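Local coordinates for protein serine protease inhibitor (Schistosoma haematobium, PDB 3STO) that has a serpin fold and probably inhibits serine proteases, trapping them through a mobile reactive loop as inhibitory serpins do, at residues A185-N190 against V337-Q342; H24-T29 against T41-I46. All blocks are in the same frame, centred on the assembly; numbering follows the deposited sequence.

Interaction 1: residues A185-N190 against V337-Q342; sequences AMILVN and VNEFIQ
Asn338 is hydrogen-bonded to both Ala185 and Met186. Its CG is anti to the carbonyl carbon (chi1 -66°), and OD1 beyond it accepts two backbone N-H groups. Met186 N lies in the plane of the side-chain carbonyl at 3.0 Å from Asn338 OD1, with a nearly straight bond. Ala185 N is closer, 2.7 Å from Asn338 OD1, but sits above that plane and its bond is more bent (136° at H). The backbone N of Asn338 donates to Met186 O at 2.8 Å. Parallel strand pairing then runs on: Leu188 N to Glu339 O, Ile341 N to Leu188 O, Asn190 N to Ile341 O. At the far end the side chains of Asn190 and Gln342 lie side by side, and Gln342 NE2 donates to Asn190 OD1 at 3.1 Å. Asn190 OD1 lies in the Gln342 amide plane, but the two amides are turned 44° apart. Gln342 NE2 is also hydrogen-bonded to Cys42 O. On the same face, Leu188 CD1 rests off-centre over the Phe340 ring, 4.3 Å from its centroid. The terminal CE of selenomethionine Met186 meets Val337 CG2. On the other face, Ile187 CD1 packs against Glu339 OE2 at 3.4 Å. The paired strands are the central ones of serpin sheet A, between which an inserting reactive loop would pass in this family. Strand 112-124 flanks 185-190, strand 287-305 flanks 337-342, and helix 43-55 packs on the Phe340 face.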
ATOM      1  N   ALA A 185      17.761   5.666  17.264  1.00 31.73           N
ATOM      2  CA  ALA A 185      18.831   5.093  16.451  1.00 30.12           C
ATOM      3  C   ALA A 185      18.495   5.060  14.959  1.00 32.63           C
ATOM      4  O   ALA A 185      19.292   5.467  14.120  1.00 26.36           O
ATOM      5  CB  ALA A 185      19.168   3.678  16.944  1.00 31.32           C
HETATM    6  N   MSE A 186      17.311   4.551  14.631  1.00 37.51           N
HETATM    7  CA  MSE A 186      16.979   4.287  13.239  1.00 33.87           C
HETATM    8  C   MSE A 186      15.496   4.320  12.959  1.00 27.03           C
HETATM    9  O   MSE A 186      14.686   3.778  13.725  1.00 26.81           O
HETATM   10  CB  MSE A 186      17.546   2.935  12.806  1.00 30.17           C
HETATM   11  CG  MSE A 186      17.177   2.559  11.369  1.00 41.02           C
HETATM   12 SE   MSE A 186      18.148   0.957  10.714  1.00 66.94          SE
HETATM   13  CE  MSE A 186      18.167  -0.091  12.368  1.00 56.10           C
ATOM     14  N   ILE A 187      15.153   4.968  11.855  1.00 26.70           N
ATOM     15  CA  ILE A 187      13.775   5.031  11.396  1.00 23.05           C
ATOM     16  C   ILE A 187      13.651   4.618   9.935  1.00 24.07           C
ATOM     17  O   ILE A 187      14.407   5.076   9.073  1.00 25.53           O
ATOM     18  CB  ILE A 187      13.224   6.428  11.547  1.00 35.93           C
ATOM     19  CG1 ILE A 187      13.019   6.756  13.039  1.00 24.99           C
ATOM     20  CG2 ILE A 187      11.920   6.558  10.732  1.00 35.71           C
ATOM     21  CD1 ILE A 187      12.437   8.138  13.279  1.00 26.27           C
ATOM     22  N   LEU A 188      12.721   3.716   9.676  1.00 23.42           N
ATOM     23  CA  LEU A 188      12.380   3.308   8.310  1.00 26.90           C
ATOM     24  C   LEU A 188      11.058   3.955   7.892  1.00 21.22           C
ATOM     25  O   LEU A 188      10.090   3.981   8.677  1.00 15.71           O
ATOM     26  CB  LEU A 188      12.232   1.795   8.217  1.00 20.59           C
ATOM     27  CG  LEU A 188      13.402   0.897   8.601  1.00 27.35           C
ATOM     28  CD1 LEU A 188      12.953  -0.558   8.539  1.00 23.86           C
ATOM     29  CD2 LEU A 188      14.552   1.150   7.674  1.00 23.70           C
ATOM     30  N   VAL A 189      11.048   4.479   6.668  1.00 25.48           N
ATOM     31  CA  VAL A 189       9.914   5.190   6.083  1.00 18.72           C
ATOM     32  C   VAL A 189       9.602   4.617   4.690  1.00 27.04           C
ATOM     33  O   VAL A 189      10.436   4.640   3.792  1.00 27.90           O
ATOM     34  CB  VAL A 189      10.170   6.727   5.969  1.00 27.66           C
ATOM     35  CG1 VAL A 189       8.911   7.442   5.516  1.00 25.87           C
ATOM     36  CG2 VAL A 189      10.591   7.313   7.300  1.00 24.42           C
ATOM     37  N   ASN A 190       8.406   4.068   4.524  1.00 29.16           N
ATOM     38  CA  ASN A 190       7.956   3.615   3.208  1.00 33.13           C
ATOM     39  C   ASN A 190       6.900   4.541   2.546  1.00 31.56           C
ATOM     40  O   ASN A 190       5.944   4.990   3.171  1.00 27.55           O
ATOM     41  CB  ASN A 190       7.470   2.149   3.223  1.00 21.37           C
ATOM     42  CG  ASN A 190       7.031   1.679   1.822  1.00 38.35           C
ATOM     43  OD1 ASN A 190       5.837   1.590   1.510  1.00 34.24           O
ATOM     44  ND2 ASN A 190       8.008   1.425   0.965  1.00 38.24           N
ATOM     45  N   VAL A 337      15.664  -0.830  15.031  1.00 25.40           N
ATOM     46  CA  VAL A 337      14.704   0.047  14.388  1.00 18.02           C
ATOM     47  C   VAL A 337      13.743   0.626  15.422  1.00 23.24           C
ATOM     48  O   VAL A 337      13.066  -0.125  16.119  1.00 24.45           O
ATOM     49  CB  VAL A 337      13.954  -0.689  13.262  1.00 25.40           C
ATOM     50  CG1 VAL A 337      12.749   0.154  12.775  1.00 23.82           C
ATOM     51  CG2 VAL A 337      14.913  -0.987  12.118  1.00 23.21           C
ATOM     52  N   ASN A 338      13.688   1.954  15.537  1.00 27.30           N
ATOM     53  CA  ASN A 338      12.760   2.581  16.479  1.00 22.92           C
ATOM     54  C   ASN A 338      11.356   2.663  15.879  1.00 35.77           C
ATOM     55  O   ASN A 338      10.373   2.307  16.533  1.00 38.44           O
ATOM     56  CB  ASN A 338      13.220   3.992  16.843  1.00 31.86           C
ATOM     57  CG  ASN A 338      14.500   4.007  17.617  1.00 40.49           C
ATOM     58  OD1 ASN A 338      15.597   4.002  17.036  1.00 31.46           O
ATOM     59  ND2 ASN A 338      14.379   4.025  18.945  1.00 29.53           N
ATOM     60  N   GLU A 339      11.264   3.141  14.638  1.00 28.29           N
ATOM     61  CA  GLU A 339       9.967   3.323  13.976  1.00 29.27           C
ATOM     62  C   GLU A 339       9.979   2.808  12.533  1.00 29.70           C
ATOM     63  O   GLU A 339      10.979   2.905  11.818  1.00 28.54           O
ATOM     64  CB  GLU A 339       9.546   4.791  13.981  1.00 32.34           C
ATOM     65  CG  GLU A 339       9.773   5.506  15.295  1.00 38.82           C
ATOM     66  CD  GLU A 339       9.419   6.992  15.231  1.00 59.99           C
ATOM     67  OE1 GLU A 339       8.389   7.343  14.605  1.00 61.83           O
ATOM     68  OE2 GLU A 339      10.174   7.814  15.805  1.00 71.84           O
ATOM     69  N   PHE A 340       8.854   2.251  12.124  1.00 25.26           N
ATOM     70  CA  PHE A 340       8.706   1.695  10.811  1.00 25.43           C
ATOM     71  C   PHE A 340       7.339   2.237  10.371  1.00 30.49           C
ATOM     72  O   PHE A 340       6.283   1.838  10.856  1.00 24.68           O
ATOM     73  CB  PHE A 340       8.772   0.171  10.898  1.00 20.83           C
ATOM     74  CG  PHE A 340       8.761  -0.541   9.563  1.00 25.65           C
ATOM     75  CD1 PHE A 340       8.097  -0.027   8.484  1.00 27.96           C
ATOM     76  CD2 PHE A 340       9.417  -1.745   9.404  1.00 41.06           C
ATOM     77  CE1 PHE A 340       8.067  -0.698   7.270  1.00 32.30           C
ATOM     78  CE2 PHE A 340       9.392  -2.418   8.186  1.00 37.75           C
ATOM     79  CZ  PHE A 340       8.705  -1.884   7.119  1.00 26.85           C
ATOM     80  N   ILE A 341       7.390   3.201   9.466  1.00 30.96           N
ATOM     81  CA  ILE A 341       6.249   4.034   9.171  1.00 26.14           C
ATOM     82  C   ILE A 341       5.960   3.987   7.693  1.00 32.54           C
ATOM     83  O   ILE A 341       6.872   4.172   6.887  1.00 28.82           O
ATOM     84  CB  ILE A 341       6.499   5.518   9.604  1.00 33.06           C
ATOM     85  CG1 ILE A 341       6.614   5.627  11.127  1.00 29.36           C
ATOM     86  CG2 ILE A 341       5.356   6.399   9.200  1.00 33.96           C
ATOM     87  CD1 ILE A 341       7.235   6.934  11.579  1.00 36.25           C
ATOM     88  N   GLN A 342       4.691   3.732   7.353  1.00 31.23           N
ATOM     89  CA  GLN A 342       4.203   3.889   5.979  1.00 31.61           C
ATOM     90  C   GLN A 342       3.279   5.122   5.851  1.00 27.01           C
ATOM     91  O   GLN A 342       2.350   5.314   6.627  1.00 25.07           O
ATOM     92  CB  GLN A 342       3.522   2.613   5.449  1.00 15.41           C
ATOM     93  CG  GLN A 342       3.022   2.764   4.021  1.00 17.92           C
ATOM     94  CD  GLN A 342       2.380   1.486   3.490  1.00 29.97           C
ATOM     95  OE1 GLN A 342       1.237   1.165   3.823  1.00 39.30           O
ATOM     96  NE2 GLN A 342       3.112   0.752   2.664  1.00 31.14           N
TER

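Interaction 2: residues H24-T29 against T41-I46; sequences HAYLST and TCPLGI
Tyr26 reaches from helix 18-30 to Thr41, Pro43 and Ile46. Its CB heads toward 41-46. CG is anti to the backbone N (chi1 165°), and the ring lies beyond it, between the helix and 41-46. On the ring, CD2 touches Pro43 CB at 4.0 Å, the two side chains crossing at about a right angle. CE2 comes nearest Thr41 OG1. Ile46 CG1 lies over one face of the ring, 3.9 Å from Tyr26 CZ and offset toward the rim. This is a CH-pi contact, 4.2 Å from Ile46 CG1 to the centroid of the Tyr26 ring. The pieces joined here are the first helix of the serpin fold and the start of helix 43-55, the helix that lies behind sheet A. Cys42 is the N-cap of that helix, and its SG accepts from Gly45 N at 3.5 Å. Back on Tyr26, the tip OH donates to Thr41 OG1, 2.7 Å away. The two side chains meet tip to tip, and OG1 lies in the plane of the ring at its edge. Thr41 OG1 is also hydrogen-bonded to Gln342 OE1. Beside the ring, Leu27 CD2 packs on Thr41 CG2 at 3.8 Å. The other surroundings of Tyr26 include Leu304, Leu306 and Thr309.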
ATOM      1  N   HIS A  24      -1.321 -11.570   3.074  1.00 19.98           N
ATOM      2  CA  HIS A  24      -2.461 -12.024   3.860  1.00 23.78           C
ATOM      3  C   HIS A  24      -2.252 -11.869   5.369  1.00 25.21           C
ATOM      4  O   HIS A  24      -3.128 -11.374   6.065  1.00 31.02           O
ATOM      5  CB  HIS A  24      -2.828 -13.483   3.512  1.00 21.63           C
ATOM      6  CG  HIS A  24      -4.099 -13.951   4.154  1.00 37.49           C
ATOM      7  ND1 HIS A  24      -4.433 -15.283   4.270  1.00 36.12           N
ATOM      8  CD2 HIS A  24      -5.122 -13.249   4.716  1.00 25.47           C
ATOM      9  CE1 HIS A  24      -5.614 -15.387   4.866  1.00 32.61           C
ATOM     10  NE2 HIS A  24      -6.047 -14.170   5.152  1.00 36.33           N
ATOM     11  N   ALA A  25      -1.075 -12.260   5.859  1.00 23.74           N
ATOM     12  CA  ALA A  25      -0.770 -12.187   7.276  1.00 23.55           C
ATOM     13  C   ALA A  25      -0.772 -10.747   7.701  1.00 22.53           C
ATOM     14  O   ALA A  25      -1.291 -10.374   8.771  1.00 24.73           O
ATOM     15  CB  ALA A  25       0.608 -12.822   7.575  1.00 18.95           C
ATOM     16  N   TYR A  26      -0.173  -9.922   6.863  1.00 14.29           N
ATOM     17  CA  TYR A  26      -0.117  -8.516   7.178  1.00 18.70           C
ATOM     18  C   TYR A  26      -1.537  -7.877   7.210  1.00 22.87           C
ATOM     19  O   TYR A  26      -1.841  -7.052   8.068  1.00 23.47           O
ATOM     20  CB  TYR A  26       0.803  -7.810   6.203  1.00 15.19           C
ATOM     21  CG  TYR A  26       0.639  -6.328   6.222  1.00 20.12           C
ATOM     22  CD1 TYR A  26       1.175  -5.576   7.267  1.00 24.28           C
ATOM     23  CD2 TYR A  26      -0.084  -5.665   5.213  1.00 20.76           C
ATOM     24  CE1 TYR A  26       1.027  -4.190   7.313  1.00 23.06           C
ATOM     25  CE2 TYR A  26      -0.235  -4.279   5.232  1.00 16.54           C
ATOM     26  CZ  TYR A  26       0.328  -3.548   6.296  1.00 26.72           C
ATOM     27  OH  TYR A  26       0.220  -2.181   6.362  1.00 22.67           O
ATOM     28  N   LEU A  27      -2.404  -8.267   6.286  1.00 23.58           N
ATOM     29  CA  LEU A  27      -3.716  -7.617   6.184  1.00 22.13           C
ATOM     30  C   LEU A  27      -4.690  -8.089   7.266  1.00 18.26           C
ATOM     31  O   LEU A  27      -5.382  -7.271   7.823  1.00 29.83           O
ATOM     32  CB  LEU A  27      -4.304  -7.751   4.772  1.00 23.91           C
ATOM     33  CG  LEU A  27      -3.695  -6.907   3.649  1.00 20.34           C
ATOM     34  CD1 LEU A  27      -4.232  -7.346   2.311  1.00 19.84           C
ATOM     35  CD2 LEU A  27      -3.944  -5.431   3.843  1.00 15.19           C
ATOM     36  N   SER A  28      -4.694  -9.379   7.612  1.00 21.72           N
ATOM     37  CA  SER A  28      -5.556  -9.845   8.705  1.00 27.87           C
ATOM     38  C   SER A  28      -5.225  -9.255  10.046  1.00 24.74           C
ATOM     39  O   SER A  28      -6.051  -9.282  10.934  1.00 47.37           O
ATOM     40  CB  SER A  28      -5.584 -11.356   8.865  1.00 21.51           C
ATOM     41  OG  SER A  28      -4.343 -11.909   8.542  1.00 35.30           O
ATOM     42  N   THR A  29      -4.043  -8.696  10.204  1.00 19.64           N
ATOM     43  CA  THR A  29      -3.687  -8.176  11.504  1.00 24.50           C
ATOM     44  C   THR A  29      -3.914  -6.690  11.543  1.00 18.37           C
ATOM     45  O   THR A  29      -4.555  -6.171  12.444  1.00 31.81           O
ATOM     46  CB  THR A  29      -2.218  -8.487  11.886  1.00 24.36           C
ATOM     47  OG1 THR A  29      -2.058  -9.910  12.003  1.00 40.85           O
ATOM     48  CG2 THR A  29      -1.870  -7.804  13.225  1.00 22.28           C
ATOM     49  N   THR A  41      -3.666   1.194   2.949  1.00 19.52           N
ATOM     50  CA  THR A  41      -2.346   0.595   2.995  1.00 23.32           C
ATOM     51  C   THR A  41      -1.846  -0.018   1.672  1.00 26.24           C
ATOM     52  O   THR A  41      -2.626  -0.504   0.846  1.00 18.60           O
ATOM     53  CB  THR A  41      -2.265  -0.516   4.079  1.00 30.81           C
ATOM     54  OG1 THR A  41      -0.890  -0.803   4.377  1.00 30.09           O
ATOM     55  CG2 THR A  41      -2.992  -1.796   3.595  1.00 27.65           C
ATOM     56  N   CYS A  42      -0.518  -0.044   1.533  1.00 33.21           N
ATOM     57  CA  CYS A  42       0.166  -0.737   0.436  1.00 26.30           C
ATOM     58  C   CYS A  42       1.136  -1.852   0.888  1.00 20.87           C
ATOM     59  O   CYS A  42       2.295  -1.599   1.236  1.00 22.70           O
ATOM     60  CB  CYS A  42       0.903   0.270  -0.431  1.00 32.04           C
ATOM     61  SG  CYS A  42       2.166  -0.600  -1.388  1.00 56.30           S
ATOM     62  N   PRO A  43       0.668  -3.095   0.866  1.00 24.28           N
ATOM     63  CA  PRO A  43       1.389  -4.231   1.471  1.00 27.38           C
ATOM     64  C   PRO A  43       2.745  -4.556   0.864  1.00 27.94           C
ATOM     65  O   PRO A  43       3.598  -5.112   1.579  1.00 29.97           O
ATOM     66  CB  PRO A  43       0.435  -5.412   1.260  1.00 25.82           C
ATOM     67  CG  PRO A  43      -0.880  -4.794   0.957  1.00 24.57           C
ATOM     68  CD  PRO A  43      -0.639  -3.486   0.319  1.00 22.27           C
ATOM     69  N   LEU A  44       2.957  -4.231  -0.412  1.00 26.92           N
ATOM     70  CA  LEU A  44       4.238  -4.565  -1.064  1.00 33.53           C
ATOM     71  C   LEU A  44       5.359  -3.608  -0.646  1.00 27.20           C
ATOM     72  O   LEU A  44       6.530  -3.942  -0.679  1.00 25.47           O
ATOM     73  CB  LEU A  44       4.107  -4.617  -2.602  1.00 26.81           C
ATOM     74  CG  LEU A  44       3.185  -5.689  -3.187  1.00 36.95           C
ATOM     75  CD1 LEU A  44       3.273  -5.686  -4.704  1.00 42.27           C
ATOM     76  CD2 LEU A  44       3.504  -7.073  -2.657  1.00 34.97           C
ATOM     77  N   GLY A  45       4.989  -2.400  -0.277  1.00 21.76           N
ATOM     78  CA  GLY A  45       5.946  -1.464   0.238  1.00 27.64           C
ATOM     79  C   GLY A  45       6.486  -1.897   1.584  1.00 26.87           C
ATOM     80  O   GLY A  45       7.633  -1.608   1.887  1.00 23.01           O
ATOM     81  N   ILE A  46       5.665  -2.580   2.385  1.00 23.25           N
ATOM     82  CA  ILE A  46       6.124  -3.133   3.660  1.00 23.80           C
ATOM     83  C   ILE A  46       7.100  -4.250   3.351  1.00 22.80           C
ATOM     84  O   ILE A  46       8.150  -4.339   3.967  1.00 29.92           O
ATOM     85  CB  ILE A  46       4.983  -3.765   4.513  1.00 34.49           C
ATOM     86  CG1 ILE A  46       3.685  -2.956   4.451  1.00 32.61           C
ATOM     87  CG2 ILE A  46       5.435  -3.974   5.949  1.00 35.31           C
ATOM     88  CD1 ILE A  46       3.825  -1.522   4.906  1.00 32.77           C
TER

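Overall arrangement
Interaction 2 comes first along the chain, and both of its segments precede those of interaction 1. The centres are 16 Å apart, yet the two contacts touch. Gln342 of interaction 1 joins them through both ends of its amide, which are hydrogen-bonded to Cys42 and Thr41 of interaction 2. Ile46 adds packing against Gln342. Interaction 1 holds strands 186-197 and 339-348 side by side in sheet A. Interaction 2 ties helix 18-30 to helix 43-55 behind it. The junction matches the shutter region of serpins, where sheet A is expected to open for loop insertion. With these strands paired directly, no reactive loop is inserted between them here.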